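Local coordinates for fuculose-1-phosphate aldolase (PDB 2FK5), which belongs to the class II aldolase and adducin family, with an alpha/beta fold built round a mixed beta sheet flanked by helices, at residues Phe37-Ser42 against Gly66-Ser71; Val57-Pro62 against Val73-Tyr78; Arg4-Phe9 against Leu49-Leu54. All blocks are in the same frame, centred on the assembly; numbering follows the deposited sequence.

Following the chain from the N terminus, the first partner met is helix 3-18, whose residues 4-9 wait until 49-54, leading into strand 54-58, to close contact 3. Within that loop strand 36-40 has already passed, and 37-42, most of it and two residues beyond, meets 66-71 in contact 1, so contacts 3 and 1 cross. Contact 2 crosses contact 1 in turn: 57-62 lies between the two segments of contact 1 and meets helix 71-80 beyond them. Contacts 3 and 2 follow in series. Neighbouring strands 36-40 and 54-58 carry contacts 1 and 2, and contact 3 ties the N-terminal helix to the loop entering strand 54-58.

Contact 1: Phe37-Ser42 against Gly66-Ser71; sequences FLITKS and GASVES. With SO4 (sulfate ion), chain C.
The F37 ring reaches S71 with its CZ, which lies 3.7 Å from S71 O, while I39 CB of its own strand sits in the ring plane at the edge. Outside the two segments, the ring of Y78 meets F37 with the planes about 35° apart. I39 follows on the same side of the strand: CG1 is anti to the backbone N (chi1 -172°), and CD1 beyond it packs at 3.7 Å from S68 CB and just as close to S71 OG. Just past the strand, K41 and A67 form a single beta bridge. S42 N gives G66 O a nearly straight bond of 2.8 Å, whereas S68 N to T40 O is weak. S68 OG accepts from E70 N in an ST turn and donates to the sulfate O1 at 2.8 Å. The sulfate O2 takes S42 OG at 3.0 Å and V69 N at 2.9 Å, the latter along an almost linear N-H. S71 OG and S71 N both donate to S68 O, two bonds on one carbonyl across the type I turn entering helix 71-80. N28 ND2, G43 N and K46 NZ also bond to the anion. The sulfate probably came from the crystallisation liquor, yet the cluster of hydroxyls and N-H groups with one lysine suits a tetrahedral oxyanion, and the strand-to-turn pairing brings S42, S68 and V69 together around it.

Contact 2: Val57-Pro62 against Val73-Tyr78; sequences VPLEGP and VHREVY
Where edge strand 54-58 runs out into a loop, L59 and G61 come up against R75 and Y78 on helix 71-80. R75 and L59 carry the contact between them. The R75 chain runs straight out to CD, which lies 3.3 Å from L59 O, and there it bends: chi3 of 65° turns NE off the extended line. The guanidinium meets G61 O edge-on, in its plane, but NH1 stays 3.6 Å away, and a water does the joining. That water, also in the guanidinium plane, accepts from R75 NH1 at 2.7 Å and donates to G61 O at 2.9 Å, linking the two; P58 O lies close to it too, at a distance too short to trust. G61 turns here with phi 127° and psi 180°, a conformation that calls for glycine. L59 supplies the apolar half: CD2 rests on Y78 CB at 3.8 Å, the two side chains crossing at about a right angle. Further along, Y78 OH is hydrogen-bonded to S30, and L59 O accepts from R79 NH2, a second arginine of the helix. Residues 57-62 also meet a second subunit, where E60 O bonds to S135 OG of that neighbouring chain and P58 packs on its L134. It is the helix-against-sheet layering of an alpha/beta fold, here at the outermost strand, with an arginine and a water bridging helix and loop just past the strand.

Contact 3: Arg4-Phe9 against Leu49-Leu54; sequences RLYAAF and LTPEDL
L49 O is the acceptor for Y6 OH, a bond modelled at 2.5 Å, which is very short and best read with caution. The carbonyl lies at the edge of the tyrosine ring, near its plane. Over one face of that ring sits the P51 pyrrolidine: CG stands 3.6 Å from the centroid and only 7° off the normal, a clean CH-pi contact over the centre, while P51 CD lies over the same face, 3.4 Å from Y6 CE1. Y6 therefore grips the loop twice, by its hydroxyl at the edge and by its face. One helical turn on, F9 has CG anti to the carbonyl carbon (chi1 -86°), which brings CG to 3.8 Å from L54 CD1. L54 CD1 lies over the ring face, 4.0 Å from the centroid and offset toward the rim, and L54 CD2 packs at 3.5 Å from F9 CD2. L49 CD1 slips in 3.6 Å from F9 O. The loop is braced from within: T50 N bonds to D53 OD1 at 2.8 Å, arriving 50° out of the carboxylate plane, and D53 N returns a bond to T50 O across the short 3-10 turn. The contact fixes helix 3-18 to the turn leading into strand 54-58. K41 NZ bonds to E52 O, joining the loop to the end of strand 36-40. F9 also packs on V31 of strand 28-32 and on L166, and L54 on L38 and T40 of strand 36-40, so the helix packs against sheet, loop and helix 162-191.

Contact 1: Phe37-Ser42 against Gly66-Ser71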
loop_
_atom_site.group_PDB
_atom_site.type_symbol
_atom_site.label_atom_id
_atom_site.label_comp_id
_atom_site.label_asym_id
_atom_site.label_seq_id
_atom_site.Cartn_x
_atom_site.Cartn_y
_atom_site.Cartn_z
ATOM N N PHE A 37 -21.779 -14.205 17.651
ATOM C CA PHE A 37 -20.858 -13.241 17.048
ATOM C C PHE A 37 -19.806 -13.897 16.144
ATOM O O PHE A 37 -19.430 -15.059 16.329
ATOM C CB PHE A 37 -20.188 -12.354 18.129
ATOM C CG PHE A 37 -19.261 -13.087 19.048
ATOM C CD1 PHE A 37 -17.908 -13.202 18.751
ATOM C CD2 PHE A 37 -19.735 -13.643 20.238
ATOM C CE1 PHE A 37 -17.036 -13.851 19.616
ATOM C CE2 PHE A 37 -18.868 -14.297 21.112
ATOM C CZ PHE A 37 -17.519 -14.401 20.806
ATOM N N LEU A 38 -19.355 -13.135 15.151
ATOM C CA LEU A 38 -18.362 -13.574 14.183
ATOM C C LEU A 38 -17.061 -12.885 14.578
ATOM O O LEU A 38 -17.026 -11.674 14.685
ATOM C CB LEU A 38 -18.795 -13.119 12.783
ATOM C CG LEU A 38 -17.972 -13.584 11.578
ATOM C CD1 LEU A 38 -18.013 -15.095 11.497
ATOM C CD2 LEU A 38 -18.529 -12.962 10.287
ATOM N N ILE A 39 -16.002 -13.653 14.780
ATOM C CA ILE A 39 -14.738 -13.080 15.207
ATOM C C ILE A 39 -13.557 -13.694 14.472
ATOM O O ILE A 39 -13.648 -14.800 13.936
ATOM C CB ILE A 39 -14.570 -13.287 16.741
ATOM C CG1 ILE A 39 -13.349 -12.538 17.274
ATOM C CG2 ILE A 39 -14.440 -14.773 17.047
ATOM C CD1 ILE A 39 -13.310 -12.503 18.802
ATOM N N THR A 40 -12.448 -12.955 14.445
ATOM C CA THR A 40 -11.221 -13.409 13.815
ATOM C C THR A 40 -10.627 -14.576 14.601
ATOM O O THR A 40 -10.717 -14.623 15.834
ATOM C CB THR A 40 -10.168 -12.273 13.764
ATOM O OG1 THR A 40 -10.016 -11.710 15.073
ATOM C CG2 THR A 40 -10.604 -11.180 12.788
ATOM N N LYS A 41 -10.023 -15.523 13.890
ATOM C CA LYS A 41 -9.415 -16.679 14.543
ATOM C C LYS A 41 -8.111 -16.313 15.237
ATOM O O LYS A 41 -7.534 -15.257 14.993
ATOM C CB LYS A 41 -9.135 -17.793 13.531
ATOM C CG LYS A 41 -10.370 -18.464 12.968
ATOM C CD LYS A 41 -9.973 -19.579 12.005
ATOM C CE LYS A 41 -11.195 -20.244 11.406
ATOM N NZ LYS A 41 -10.811 -21.283 10.413
ATOM N N SER A 42 -7.645 -17.208 16.099
ATOM C CA SER A 42 -6.410 -16.989 16.830
ATOM C C SER A 42 -5.204 -17.124 15.905
ATOM O O SER A 42 -5.215 -17.927 14.973
ATOM C CB SER A 42 -6.298 -18.005 17.971
ATOM O OG SER A 42 -5.219 -17.692 18.831
ATOM N N GLY A 66 -9.889 -22.602 18.034
ATOM C CA GLY A 66 -9.372 -21.785 16.953
ATOM C C GLY A 66 -9.833 -20.345 17.024
ATOM O O GLY A 66 -9.295 -19.485 16.329
ATOM N N ALA A 67 -10.825 -20.066 17.860
ATOM C CA ALA A 67 -11.327 -18.698 17.977
ATOM C C ALA A 67 -10.322 -17.817 18.708
ATOM O O ALA A 67 -9.514 -18.310 19.494
ATOM C CB ALA A 67 -12.659 -18.689 18.707
ATOM N N SER A 68 -10.373 -16.513 18.437
ATOM C CA SER A 68 -9.483 -15.548 19.076
ATOM C C SER A 68 -9.379 -15.836 20.568
ATOM O O SER A 68 -10.368 -16.179 21.205
ATOM C CB SER A 68 -10.019 -14.128 18.882
ATOM O OG SER A 68 -9.422 -13.241 19.814
ATOM N N VAL A 69 -8.182 -15.685 21.123
ATOM C CA VAL A 69 -7.966 -15.930 22.542
ATOM C C VAL A 69 -8.772 -14.958 23.413
ATOM O O VAL A 69 -8.991 -15.217 24.593
ATOM C CB VAL A 69 -6.464 -15.810 22.894
ATOM C CG1 VAL A 69 -6.245 -16.093 24.362
ATOM C CG2 VAL A 69 -5.658 -16.789 22.052
ATOM N N GLU A 70 -9.216 -13.849 22.821
ATOM C CA GLU A 70 -9.997 -12.847 23.544
ATOM C C GLU A 70 -11.495 -13.057 23.364
ATOM O O GLU A 70 -12.296 -12.216 23.761
ATOM C CB GLU A 70 -9.638 -11.439 23.052
ATOM C CG GLU A 70 -8.161 -11.113 23.121
ATOM C CD GLU A 70 -7.651 -11.049 24.540
ATOM O OE1 GLU A 70 -8.210 -11.760 25.400
ATOM O OE2 GLU A 70 -6.685 -10.298 24.792
ATOM N N SER A 71 -11.878 -14.177 22.764
ATOM C CA SER A 71 -13.288 -14.431 22.524
ATOM C C SER A 71 -14.128 -14.350 23.789
ATOM O O SER A 71 -15.280 -13.944 23.728
ATOM C CB SER A 71 -13.479 -15.789 21.849
ATOM O OG SER A 71 -12.987 -15.754 20.521
HETATM S S SO4 C . -5.620 -13.552 18.829
HETATM O O1 SO4 C . -6.960 -12.861 18.594
HETATM O O2 SO4 C . -5.919 -14.892 19.493
HETATM O O3 SO4 C . -5.059 -13.838 17.561
HETATM O O4 SO4 C . -4.983 -12.772 19.831
#

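Contact 2: Val57-Pro62 against Val73-Tyr78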
loop_
_atom_site.group_PDB
_atom_site.type_symbol
_atom_site.label_atom_id
_atom_site.label_comp_id
_atom_site.label_asym_id
_atom_site.label_seq_id
_atom_site.Cartn_x
_atom_site.Cartn_y
_atom_site.Cartn_z
ATOM N N VAL A 57 -19.202 -17.647 17.038
ATOM C CA VAL A 57 -19.180 -18.140 18.408
ATOM C C VAL A 57 -20.533 -17.859 19.055
ATOM O O VAL A 57 -21.077 -16.776 18.925
ATOM C CB VAL A 57 -18.085 -17.426 19.230
ATOM C CG1 VAL A 57 -17.970 -18.051 20.613
ATOM C CG2 VAL A 57 -16.757 -17.498 18.498
ATOM N N PRO A 58 -21.097 -18.845 19.765
ATOM C CA PRO A 58 -22.396 -18.603 20.399
ATOM C C PRO A 58 -22.199 -17.889 21.728
ATOM O O PRO A 58 -21.125 -17.976 22.317
ATOM C CB PRO A 58 -22.958 -20.016 20.565
ATOM C CG PRO A 58 -21.725 -20.819 20.882
ATOM C CD PRO A 58 -20.664 -20.244 19.936
ATOM N N LEU A 59 -23.215 -17.167 22.193
ATOM C CA LEU A 59 -23.110 -16.479 23.477
ATOM C C LEU A 59 -23.196 -17.516 24.590
ATOM O O LEU A 59 -22.652 -17.329 25.679
ATOM C CB LEU A 59 -24.228 -15.442 23.645
ATOM C CG LEU A 59 -24.176 -14.219 22.723
ATOM C CD1 LEU A 59 -25.210 -13.191 23.166
ATOM C CD2 LEU A 59 -22.787 -13.611 22.765
ATOM N N GLU A 60 -23.886 -18.616 24.305
ATOM C CA GLU A 60 -24.031 -19.699 25.273
ATOM C C GLU A 60 -23.559 -20.994 24.636
ATOM O O GLU A 60 -24.029 -21.385 23.569
ATOM C CB GLU A 60 -25.490 -19.847 25.722
ATOM C CG GLU A 60 -26.038 -18.655 26.491
ATOM C CD GLU A 60 -25.148 -18.243 27.656
ATOM O OE1 GLU A 60 -24.668 -19.132 28.391
ATOM O OE2 GLU A 60 -24.937 -17.027 27.840
ATOM N N GLY A 61 -22.626 -21.660 25.297
ATOM C CA GLY A 61 -22.100 -22.897 24.764
ATOM C C GLY A 61 -20.587 -22.835 24.686
ATOM O O GLY A 61 -19.986 -21.820 25.048
ATOM N N PRO A 62 -19.941 -23.910 24.213
ATOM C CA PRO A 62 -18.481 -23.970 24.095
ATOM C C PRO A 62 -17.928 -22.984 23.073
ATOM O O PRO A 62 -18.499 -22.812 21.993
ATOM C CB PRO A 62 -18.226 -25.417 23.660
ATOM C CG PRO A 62 -19.442 -26.159 24.153
ATOM C CD PRO A 62 -20.549 -25.199 23.842
ATOM N N VAL A 73 -13.838 -12.282 26.172
ATOM C CA VAL A 73 -14.123 -10.881 26.407
ATOM C C VAL A 73 -15.189 -10.379 25.450
ATOM O O VAL A 73 -16.116 -9.687 25.855
ATOM C CB VAL A 73 -12.860 -10.020 26.229
ATOM C CG1 VAL A 73 -13.186 -8.565 26.531
ATOM C CG2 VAL A 73 -11.741 -10.542 27.134
ATOM N N HIS A 74 -15.052 -10.716 24.170
ATOM C CA HIS A 74 -16.035 -10.287 23.186
ATOM C C HIS A 74 -17.404 -10.841 23.582
ATOM O O HIS A 74 -18.400 -10.121 23.587
ATOM C CB HIS A 74 -15.659 -10.809 21.802
ATOM C CG HIS A 74 -14.484 -10.110 21.188
ATOM N ND1 HIS A 74 -14.589 -9.355 20.040
ATOM C CD2 HIS A 74 -13.180 -10.070 21.549
ATOM C CE1 HIS A 74 -13.399 -8.880 19.719
ATOM N NE2 HIS A 74 -12.525 -9.298 20.619
ATOM N N ARG A 75 -17.436 -12.122 23.910
ATOM C CA ARG A 75 -18.694 -12.757 24.290
ATOM C C ARG A 75 -19.373 -12.042 25.457
ATOM O O ARG A 75 -20.576 -11.769 25.421
ATOM C CB ARG A 75 -18.456 -14.223 24.659
ATOM C CG ARG A 75 -19.750 -14.969 24.990
ATOM C CD ARG A 75 -19.475 -16.412 25.327
ATOM N NE ARG A 75 -18.686 -16.530 26.546
ATOM C CZ ARG A 75 -18.346 -17.688 27.098
ATOM N NH1 ARG A 75 -18.733 -18.826 26.534
ATOM N NH2 ARG A 75 -17.621 -17.709 28.211
ATOM N N GLU A 76 -18.597 -11.721 26.487
ATOM C CA GLU A 76 -19.149 -11.052 27.659
ATOM C C GLU A 76 -19.672 -9.669 27.298
ATOM O O GLU A 76 -20.705 -9.241 27.803
ATOM C CB GLU A 76 -18.083 -10.957 28.757
ATOM C CG GLU A 76 -18.647 -10.787 30.161
ATOM C CD GLU A 76 -19.571 -11.929 30.561
ATOM O OE1 GLU A 76 -19.238 -13.095 30.262
ATOM O OE2 GLU A 76 -20.623 -11.661 31.179
ATOM N N VAL A 77 -18.963 -8.963 26.421
ATOM C CA VAL A 77 -19.413 -7.638 26.000
ATOM C C VAL A 77 -20.760 -7.743 25.293
ATOM O O VAL A 77 -21.652 -6.929 25.507
ATOM C CB VAL A 77 -18.404 -6.969 25.017
ATOM C CG1 VAL A 77 -18.994 -5.690 24.462
ATOM C CG2 VAL A 77 -17.094 -6.676 25.724
ATOM N N TYR A 78 -20.911 -8.743 24.435
ATOM C CA TYR A 78 -22.168 -8.900 23.721
ATOM C C TYR A 78 -23.280 -9.344 24.671
ATOM O O TYR A 78 -24.432 -8.955 24.503
ATOM C CB TYR A 78 -22.007 -9.901 22.583
ATOM C CG TYR A 78 -21.188 -9.349 21.440
ATOM C CD1 TYR A 78 -20.117 -10.066 20.920
ATOM C CD2 TYR A 78 -21.488 -8.107 20.882
ATOM C CE1 TYR A 78 -19.352 -9.556 19.860
ATOM C CE2 TYR A 78 -20.732 -7.586 19.824
ATOM C CZ TYR A 78 -19.667 -8.320 19.324
ATOM O OH TYR A 78 -18.903 -7.814 18.293
HETATM O O HOH W 1 -19.727 -19.131 24.043
#

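Contact 3: Arg4-Phe9 against Leu49-Leu54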
loop_
_atom_site.group_PDB
_atom_site.type_symbol
_atom_site.label_atom_id
_atom_site.label_comp_id
_atom_site.label_asym_id
_atom_site.label_seq_id
_atom_site.Cartn_x
_atom_site.Cartn_y
_atom_site.Cartn_z
ATOM N N ARG A 4 -19.633 -8.805 1.477
ATOM C CA ARG A 4 -19.546 -7.435 1.951
ATOM C C ARG A 4 -19.051 -7.370 3.403
ATOM O O ARG A 4 -18.224 -6.522 3.743
ATOM C CB ARG A 4 -20.913 -6.762 1.836
ATOM C CG ARG A 4 -20.902 -5.303 2.243
ATOM C CD ARG A 4 -22.227 -4.623 1.954
ATOM N NH2 ARG A 4 -21.391 -1.054 2.089
ATOM N N LEU A 5 -19.556 -8.258 4.253
ATOM C CA LEU A 5 -19.136 -8.277 5.651
ATOM C C LEU A 5 -17.682 -8.712 5.709
ATOM O O LEU A 5 -16.901 -8.168 6.484
ATOM C CB LEU A 5 -20.010 -9.229 6.480
ATOM C CG LEU A 5 -19.664 -9.286 7.976
ATOM C CD1 LEU A 5 -19.723 -7.871 8.573
ATOM C CD2 LEU A 5 -20.630 -10.222 8.699
ATOM N N TYR A 6 -17.310 -9.693 4.889
ATOM C CA TYR A 6 -15.921 -10.140 4.859
ATOM C C TYR A 6 -15.043 -8.955 4.479
ATOM O O TYR A 6 -13.962 -8.754 5.035
ATOM C CB TYR A 6 -15.699 -11.242 3.816
ATOM C CG TYR A 6 -14.231 -11.391 3.451
ATOM C CD1 TYR A 6 -13.283 -11.711 4.424
ATOM C CD2 TYR A 6 -13.780 -11.145 2.151
ATOM C CE1 TYR A 6 -11.925 -11.774 4.120
ATOM C CE2 TYR A 6 -12.421 -11.206 1.833
ATOM C CZ TYR A 6 -11.499 -11.521 2.825
ATOM O OH TYR A 6 -10.150 -11.564 2.539
ATOM N N ALA A 7 -15.521 -8.187 3.509
ATOM C CA ALA A 7 -14.803 -7.027 3.015
ATOM C C ALA A 7 -14.536 -6.063 4.154
ATOM O O ALA A 7 -13.429 -5.549 4.290
ATOM C CB ALA A 7 -15.613 -6.336 1.928
ATOM N N ALA A 8 -15.557 -5.826 4.972
ATOM C CA ALA A 8 -15.425 -4.915 6.103
ATOM C C ALA A 8 -14.357 -5.402 7.076
ATOM O O ALA A 8 -13.575 -4.594 7.584
ATOM C CB ALA A 8 -16.762 -4.755 6.814
ATOM N N PHE A 9 -14.325 -6.709 7.347
ATOM C CA PHE A 9 -13.310 -7.270 8.250
ATOM C C PHE A 9 -11.940 -7.101 7.606
ATOM O O PHE A 9 -10.966 -6.723 8.257
ATOM C CB PHE A 9 -13.515 -8.774 8.473
ATOM C CG PHE A 9 -14.476 -9.110 9.580
ATOM C CD1 PHE A 9 -15.849 -8.956 9.404
ATOM C CD2 PHE A 9 -14.001 -9.593 10.797
ATOM C CE1 PHE A 9 -16.742 -9.281 10.426
ATOM C CE2 PHE A 9 -14.882 -9.920 11.823
ATOM C CZ PHE A 9 -16.256 -9.764 11.638
ATOM N N LEU A 49 -6.568 -10.788 6.238
ATOM C CA LEU A 49 -7.628 -11.753 6.519
ATOM C C LEU A 49 -8.256 -12.376 5.287
ATOM O O LEU A 49 -8.339 -11.757 4.228
ATOM C CB LEU A 49 -8.738 -11.100 7.338
ATOM C CG LEU A 49 -8.362 -10.669 8.747
ATOM C CD1 LEU A 49 -9.472 -9.797 9.325
ATOM C CD2 LEU A 49 -8.118 -11.902 9.596
ATOM N N THR A 50 -8.705 -13.615 5.464
ATOM C CA THR A 50 -9.377 -14.403 4.437
ATOM C C THR A 50 -10.651 -14.907 5.114
ATOM O O THR A 50 -10.674 -15.072 6.330
ATOM C CB THR A 50 -8.513 -15.609 4.014
ATOM O OG1 THR A 50 -7.298 -15.145 3.415
ATOM C CG2 THR A 50 -9.247 -16.468 3.021
ATOM N N PRO A 51 -11.727 -15.150 4.345
ATOM C CA PRO A 51 -12.979 -15.632 4.940
ATOM C C PRO A 51 -12.820 -16.798 5.919
ATOM O O PRO A 51 -13.506 -16.854 6.939
ATOM C CB PRO A 51 -13.813 -16.008 3.722
ATOM C CG PRO A 51 -13.381 -14.997 2.713
ATOM C CD PRO A 51 -11.875 -14.986 2.888
ATOM N N GLU A 52 -11.920 -17.726 5.614
ATOM C CA GLU A 52 -11.716 -18.867 6.499
ATOM C C GLU A 52 -11.063 -18.457 7.812
ATOM O O GLU A 52 -10.940 -19.266 8.728
ATOM C CB GLU A 52 -10.875 -19.957 5.818
ATOM O OE2 GLU A 52 -10.952 -19.073 3.192
ATOM N N ASP A 53 -10.655 -17.194 7.904
ATOM C CA ASP A 53 -10.017 -16.684 9.109
ATOM C C ASP A 53 -11.035 -16.191 10.136
ATOM O O ASP A 53 -10.650 -15.709 11.201
ATOM C CB ASP A 53 -9.057 -15.541 8.755
ATOM C CG ASP A 53 -7.894 -16.000 7.888
ATOM O OD1 ASP A 53 -7.249 -15.140 7.251
ATOM O OD2 ASP A 53 -7.619 -17.217 7.848
ATOM N N LEU A 54 -12.323 -16.288 9.811
ATOM C CA LEU A 54 -13.367 -15.858 10.735
ATOM C C LEU A 54 -14.226 -17.048 11.154
ATOM O O LEU A 54 -14.410 -17.989 10.377
ATOM C CB LEU A 54 -14.270 -14.811 10.084
ATOM C CG LEU A 54 -13.564 -13.657 9.360
ATOM C CD1 LEU A 54 -14.598 -12.787 8.674
ATOM C CD2 LEU A 54 -12.748 -12.848 10.354
#